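Local coordinates for uncharacterized protein Atu2452 (Agrobacterium tumefaciens, PDB 2R8B) that is of unknown function but is probably a hydrolase with an alpha/beta-hydrolase fold, related to the dienelactone hydrolases, at residues 169-174 with 191-196; 200-205 with 228-233. One frame throughout, in Å; residues are numbered along the deposited sequence.

Interaction 1: 169-174 with 191-196; sequences AVLMHP and VLITAG
Two inner strands of the central sheet of an alpha/beta-hydrolase fold meet here: strand 169-172 runs parallel to strand 191-196, the axes of these short segments approaching to 4.6 Å at 12°. The backbones are joined by four near-straight hydrogen bonds. Leu192 N gives to Ala169 O (2.9 Å), Leu171 N to Leu192 O, Thr194 N to Leu171 O (3.0 Å), and His173 N to Thr194 O (2.8 Å), the last carrying the pairing one residue past Met172. On one face of the sheet, Leu171 CD1 meets Ile193 CG1 at 4.1 Å, and the Pro174 ring lies across Ile193, CG to CG2 3.7 Å. On the other, chi1 of 72° sets Thr194 OG1 between the backbone N and the carbonyl carbon, 3.6 Å from CB of Met172, a selenomethionine. The buried hydroxyl hydrogen-bonds to Glu236 OE2, and OE1 of the same carboxylate pairs with His173 NE2. One face of the His173 ring covers Ala195 CA, a CH-pi contact 4.2 Å from CA to the ring centroid and 13° off the normal. Its ND1 bonds to Asp199 OD2, so the imidazole has a carboxylate at each nitrogen and its rotation is fixed from both ends. Helices 150-161 and 204-217 pack on the Leu171 face and helix 234-244 on the face of Val170, Met172 and Leu192, while strands 143-148 and 220-226 continue the sheet on the two flanks.

Interaction 2: 200-205 with 228-233; sequences PICPVQ and GGHEIR
Ile201 lies over one face of the His230 ring, and this is where the contact packs closely. Its CD1 stands above the ring centre, 4.0 Å from the centroid and 11° off the normal, a CH-pi contact, while Ile201 CG2 reaches His230 CE1 at 4.0 Å. Cys202 SG approaches differently, at the ring edge, 4.0 Å from His230 ND1. The first bond of the His230 side chain points toward 200-205, and chi1 of -157° sets CG anti to the backbone N. No hydrogen bond crosses between the segments, but outside them His230 ND1 bonds to Asp199 OD2 and NE2 makes a weak bond to Ser149 OG. The geometry is consistent with the Ser-His-Asp triad of alpha/beta hydrolases, whose histidine is carried by the loop after the last strand. Away from the ring the packing thins: exposed Pro200 brings CD no closer than 4.2 Å to His230 N. The histidine loop is braced from within instead. Glu231 OE2 accepts Gly229 N (2.7 Å), and Glu231 OE1 forms a salt bridge with Arg233, taking both NE (2.7 Å) and NH2 (2.9 Å) edge-on in the guanidinium plane.

Overall arrangement
The two contacts come in series along the chain: interaction 1 closes with strand 190-196, and interaction 2 opens just afterward in the loop leading to helix 204-217. Their centres are 11 Å apart, on the same side of the chain's centre. The first lies inside the sheet, the second among loops beyond the C-terminal ends of strands 190-196 and 220-226. They touch directly, the His173 ring packing against the backbone of 229-231 and Pro174 O against Cys202 SG. Asp199 also links them, since its OD2 is hydrogen-bonded to both His173 and His230. Buried strand pairing thus leads into the more exposed loops of the probable catalytic site.

Interaction 1: 169-174 with 191-196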
loop_
_atom_site.group_PDB
_atom_site.type_symbol
_atom_site.label_atom_id
_atom_site.label_comp_id
_atom_site.label_asym_id
_atom_site.label_seq_id
_atom_site.Cartn_x
_atom_site.Cartn_y
_atom_site.Cartn_z
ATOM N N ALA A 169 -5.129 1.513 -5.534
ATOM C CA ALA A 169 -4.277 1.564 -4.363
ATOM C C ALA A 169 -4.646 2.722 -3.466
ATOM O O ALA A 169 -4.926 3.824 -3.956
ATOM C CB ALA A 169 -2.818 1.650 -4.778
ATOM N N VAL A 170 -4.689 2.508 -2.157
ATOM C CA VAL A 170 -4.818 3.698 -1.354
ATOM C C VAL A 170 -3.581 3.902 -0.524
ATOM O O VAL A 170 -3.105 2.985 0.150
ATOM C CB VAL A 170 -6.173 3.837 -0.618
ATOM C CG1 VAL A 170 -7.071 2.646 -0.853
ATOM C CG2 VAL A 170 -5.993 4.167 0.836
ATOM N N LEU A 171 -2.993 5.086 -0.654
ATOM C CA LEU A 171 -1.781 5.388 0.084
ATOM C C LEU A 171 -2.077 6.315 1.247
ATOM O O LEU A 171 -2.451 7.464 1.058
ATOM C CB LEU A 171 -0.760 5.998 -0.849
ATOM C CG LEU A 171 -0.496 5.179 -2.122
ATOM C CD1 LEU A 171 0.430 5.943 -3.031
ATOM C CD2 LEU A 171 0.083 3.801 -1.834
HETATM N N MSE A 172 -1.944 5.818 2.464
HETATM C CA MSE A 172 -2.239 6.669 3.598
HETATM C C MSE A 172 -0.975 7.264 4.180
HETATM O O MSE A 172 -0.162 6.571 4.773
HETATM C CB MSE A 172 -3.073 5.880 4.601
HETATM C CG MSE A 172 -4.302 5.361 3.906
HETATM SE SE MSE A 172 -5.549 4.573 5.111
HETATM C CE MSE A 172 -6.760 6.106 5.457
ATOM N N HIS A 173 -0.790 8.562 3.961
ATOM C CA HIS A 173 0.363 9.231 4.458
ATOM C C HIS A 173 1.612 8.526 3.930
ATOM O O HIS A 173 2.367 7.982 4.707
ATOM C CB HIS A 173 0.344 9.251 5.988
ATOM C CG HIS A 173 -0.820 10.001 6.559
ATOM N ND1 HIS A 173 -0.714 11.276 7.077
ATOM C CD2 HIS A 173 -2.123 9.661 6.685
ATOM C CE1 HIS A 173 -1.896 11.691 7.490
ATOM N NE2 HIS A 173 -2.769 10.727 7.263
ATOM N N PRO A 174 1.816 8.515 2.601
ATOM C CA PRO A 174 3.078 8.052 2.041
ATOM C C PRO A 174 4.187 9.065 2.239
ATOM O O PRO A 174 3.913 10.248 2.521
ATOM C CB PRO A 174 2.781 7.995 0.549
ATOM C CG PRO A 174 1.806 9.099 0.366
ATOM C CD PRO A 174 0.893 8.931 1.533
ATOM N N VAL A 191 -5.628 5.524 -8.079
ATOM C CA VAL A 191 -5.061 5.714 -6.763
ATOM C C VAL A 191 -5.570 6.873 -5.910
ATOM O O VAL A 191 -5.847 7.988 -6.407
ATOM C CB VAL A 191 -3.489 5.534 -6.706
ATOM C CG1 VAL A 191 -2.895 5.211 -8.055
ATOM C CG2 VAL A 191 -2.815 6.636 -5.971
ATOM N N LEU A 192 -5.681 6.557 -4.613
ATOM C CA LEU A 192 -6.055 7.524 -3.583
ATOM C C LEU A 192 -4.899 7.818 -2.635
ATOM O O LEU A 192 -4.368 6.908 -1.997
ATOM C CB LEU A 192 -7.221 6.984 -2.765
ATOM C CG LEU A 192 -7.583 7.870 -1.581
ATOM C CD1 LEU A 192 -7.853 9.252 -2.034
ATOM C CD2 LEU A 192 -8.775 7.345 -0.888
ATOM N N ILE A 193 -4.511 9.078 -2.525
ATOM C CA ILE A 193 -3.564 9.468 -1.498
ATOM C C ILE A 193 -4.286 10.286 -0.435
ATOM O O ILE A 193 -5.046 11.221 -0.767
ATOM C CB ILE A 193 -2.422 10.251 -2.074
ATOM C CG1 ILE A 193 -1.756 9.435 -3.191
ATOM C CG2 ILE A 193 -1.390 10.502 -0.988
ATOM C CD1 ILE A 193 -0.949 10.241 -4.224
ATOM N N THR A 194 -4.077 9.935 0.831
ATOM C CA THR A 194 -4.621 10.712 1.918
ATOM C C THR A 194 -3.435 11.246 2.678
ATOM O O THR A 194 -2.437 10.546 2.904
ATOM C CB THR A 194 -5.451 9.837 2.890
ATOM O OG1 THR A 194 -4.560 8.994 3.639
ATOM C CG2 THR A 194 -6.485 8.923 2.149
ATOM N N ALA A 195 -3.517 12.486 3.107
ATOM C CA ALA A 195 -2.338 13.103 3.680
ATOM C C ALA A 195 -2.596 14.268 4.662
ATOM O O ALA A 195 -3.660 14.894 4.669
ATOM C CB ALA A 195 -1.402 13.517 2.571
ATOM N N GLY A 196 -1.612 14.546 5.503
ATOM C CA GLY A 196 -1.810 15.598 6.470
ATOM C C GLY A 196 -1.037 16.787 5.960
ATOM O O GLY A 196 0.058 16.653 5.390
#

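Interaction 2: 200-205 with 228-233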
loop_
_atom_site.group_PDB
_atom_site.type_symbol
_atom_site.label_atom_id
_atom_site.label_comp_id
_atom_site.label_asym_id
_atom_site.label_seq_id
_atom_site.Cartn_x
_atom_site.Cartn_y
_atom_site.Cartn_z
ATOM N N PRO A 200 4.587 15.775 10.402
ATOM C CA PRO A 200 6.011 16.063 10.498
ATOM C C PRO A 200 6.803 14.955 9.761
ATOM O O PRO A 200 7.984 15.103 9.493
ATOM C CB PRO A 200 6.268 16.043 12.014
ATOM C CG PRO A 200 5.262 15.096 12.547
ATOM C CD PRO A 200 4.047 15.217 11.662
ATOM N N ILE A 201 6.150 13.852 9.431
ATOM C CA ILE A 201 6.842 12.779 8.755
ATOM C C ILE A 201 6.707 12.882 7.227
ATOM O O ILE A 201 7.544 12.325 6.491
ATOM C CB ILE A 201 6.383 11.397 9.282
ATOM C CG1 ILE A 201 7.040 11.131 10.651
ATOM C CG2 ILE A 201 6.787 10.302 8.327
ATOM C CD1 ILE A 201 6.226 10.262 11.584
ATOM N N CYS A 202 5.674 13.585 6.747
ATOM C CA CYS A 202 5.395 13.597 5.317
ATOM C C CYS A 202 5.284 14.995 4.833
ATOM O O CYS A 202 4.213 15.609 4.952
ATOM C CB CYS A 202 4.119 12.856 5.033
ATOM S SG CYS A 202 4.139 11.291 5.815
ATOM N N PRO A 203 6.408 15.539 4.377
ATOM C CA PRO A 203 6.463 16.856 3.793
ATOM C C PRO A 203 5.451 16.964 2.684
ATOM O O PRO A 203 5.323 16.063 1.882
ATOM C CB PRO A 203 7.894 16.952 3.228
ATOM C CG PRO A 203 8.692 15.974 3.982
ATOM C CD PRO A 203 7.733 14.897 4.457
ATOM N N VAL A 204 4.717 18.065 2.678
ATOM C CA VAL A 204 3.682 18.368 1.710
ATOM C C VAL A 204 4.192 18.228 0.295
ATOM O O VAL A 204 3.584 17.540 -0.563
ATOM C CB VAL A 204 3.172 19.815 1.940
ATOM C CG1 VAL A 204 2.382 20.346 0.758
ATOM C CG2 VAL A 204 2.327 19.859 3.213
ATOM N N GLN A 205 5.325 18.844 0.047
ATOM C CA GLN A 205 5.878 18.853 -1.282
ATOM C C GLN A 205 6.214 17.470 -1.741
ATOM O O GLN A 205 6.142 17.203 -2.926
ATOM C CB GLN A 205 7.094 19.767 -1.320
ATOM C CG GLN A 205 6.700 21.227 -1.280
ATOM C CD GLN A 205 5.733 21.578 -2.459
ATOM O OE1 GLN A 205 4.809 22.390 -2.279
ATOM N NE2 GLN A 205 5.915 20.921 -3.644
ATOM N N GLY A 228 -3.377 19.222 9.995
ATOM C CA GLY A 228 -3.109 18.052 10.899
ATOM C C GLY A 228 -1.986 17.128 10.453
ATOM O O GLY A 228 -1.380 17.360 9.407
ATOM N N GLY A 229 -1.707 16.110 11.264
ATOM C CA GLY A 229 -0.392 15.482 11.317
ATOM C C GLY A 229 -0.372 14.158 10.619
ATOM O O GLY A 229 -1.016 13.991 9.599
ATOM N N HIS A 230 0.347 13.204 11.209
ATOM C CA HIS A 230 0.475 11.827 10.724
ATOM C C HIS A 230 -0.753 10.970 11.039
ATOM O O HIS A 230 -0.867 9.800 10.580
ATOM C CB HIS A 230 1.685 11.180 11.389
ATOM C CG HIS A 230 2.251 10.026 10.622
ATOM N ND1 HIS A 230 2.566 10.103 9.273
ATOM C CD2 HIS A 230 2.597 8.779 11.015
ATOM C CE1 HIS A 230 3.088 8.956 8.874
ATOM N NE2 HIS A 230 3.106 8.132 9.909
ATOM N N GLU A 231 -1.663 11.512 11.845
ATOM C CA GLU A 231 -2.878 10.780 12.216
ATOM C C GLU A 231 -3.803 10.580 11.017
ATOM O O GLU A 231 -3.907 11.441 10.112
ATOM C CB GLU A 231 -3.624 11.476 13.359
ATOM C CG GLU A 231 -4.624 12.587 12.948
ATOM C CD GLU A 231 -3.987 13.971 12.711
ATOM O OE1 GLU A 231 -4.742 14.958 12.574
ATOM O OE2 GLU A 231 -2.746 14.086 12.690
ATOM N N ILE A 232 -4.443 9.420 11.000
ATOM C CA ILE A 232 -5.566 9.165 10.113
ATOM C C ILE A 232 -6.807 9.848 10.687
ATOM O O ILE A 232 -7.202 9.493 11.811
ATOM C CB ILE A 232 -5.820 7.677 10.056
ATOM C CG1 ILE A 232 -4.750 7.010 9.214
ATOM C CG2 ILE A 232 -7.228 7.365 9.532
ATOM C CD1 ILE A 232 -4.843 5.510 9.333
ATOM N N ARG A 233 -7.396 10.822 9.959
ATOM C CA ARG A 233 -8.718 11.397 10.332
ATOM C C ARG A 233 -9.911 10.578 9.819
ATOM O O ARG A 233 -9.807 9.858 8.818
ATOM C CB ARG A 233 -8.863 12.869 9.945
ATOM C CG ARG A 233 -7.886 13.697 10.712
ATOM C CD ARG A 233 -8.264 15.170 10.901
ATOM N NE ARG A 233 -7.144 15.807 11.588
ATOM C CZ ARG A 233 -7.123 17.043 12.053
ATOM N NH1 ARG A 233 -8.177 17.813 11.923
ATOM N NH2 ARG A 233 -6.032 17.500 12.642
#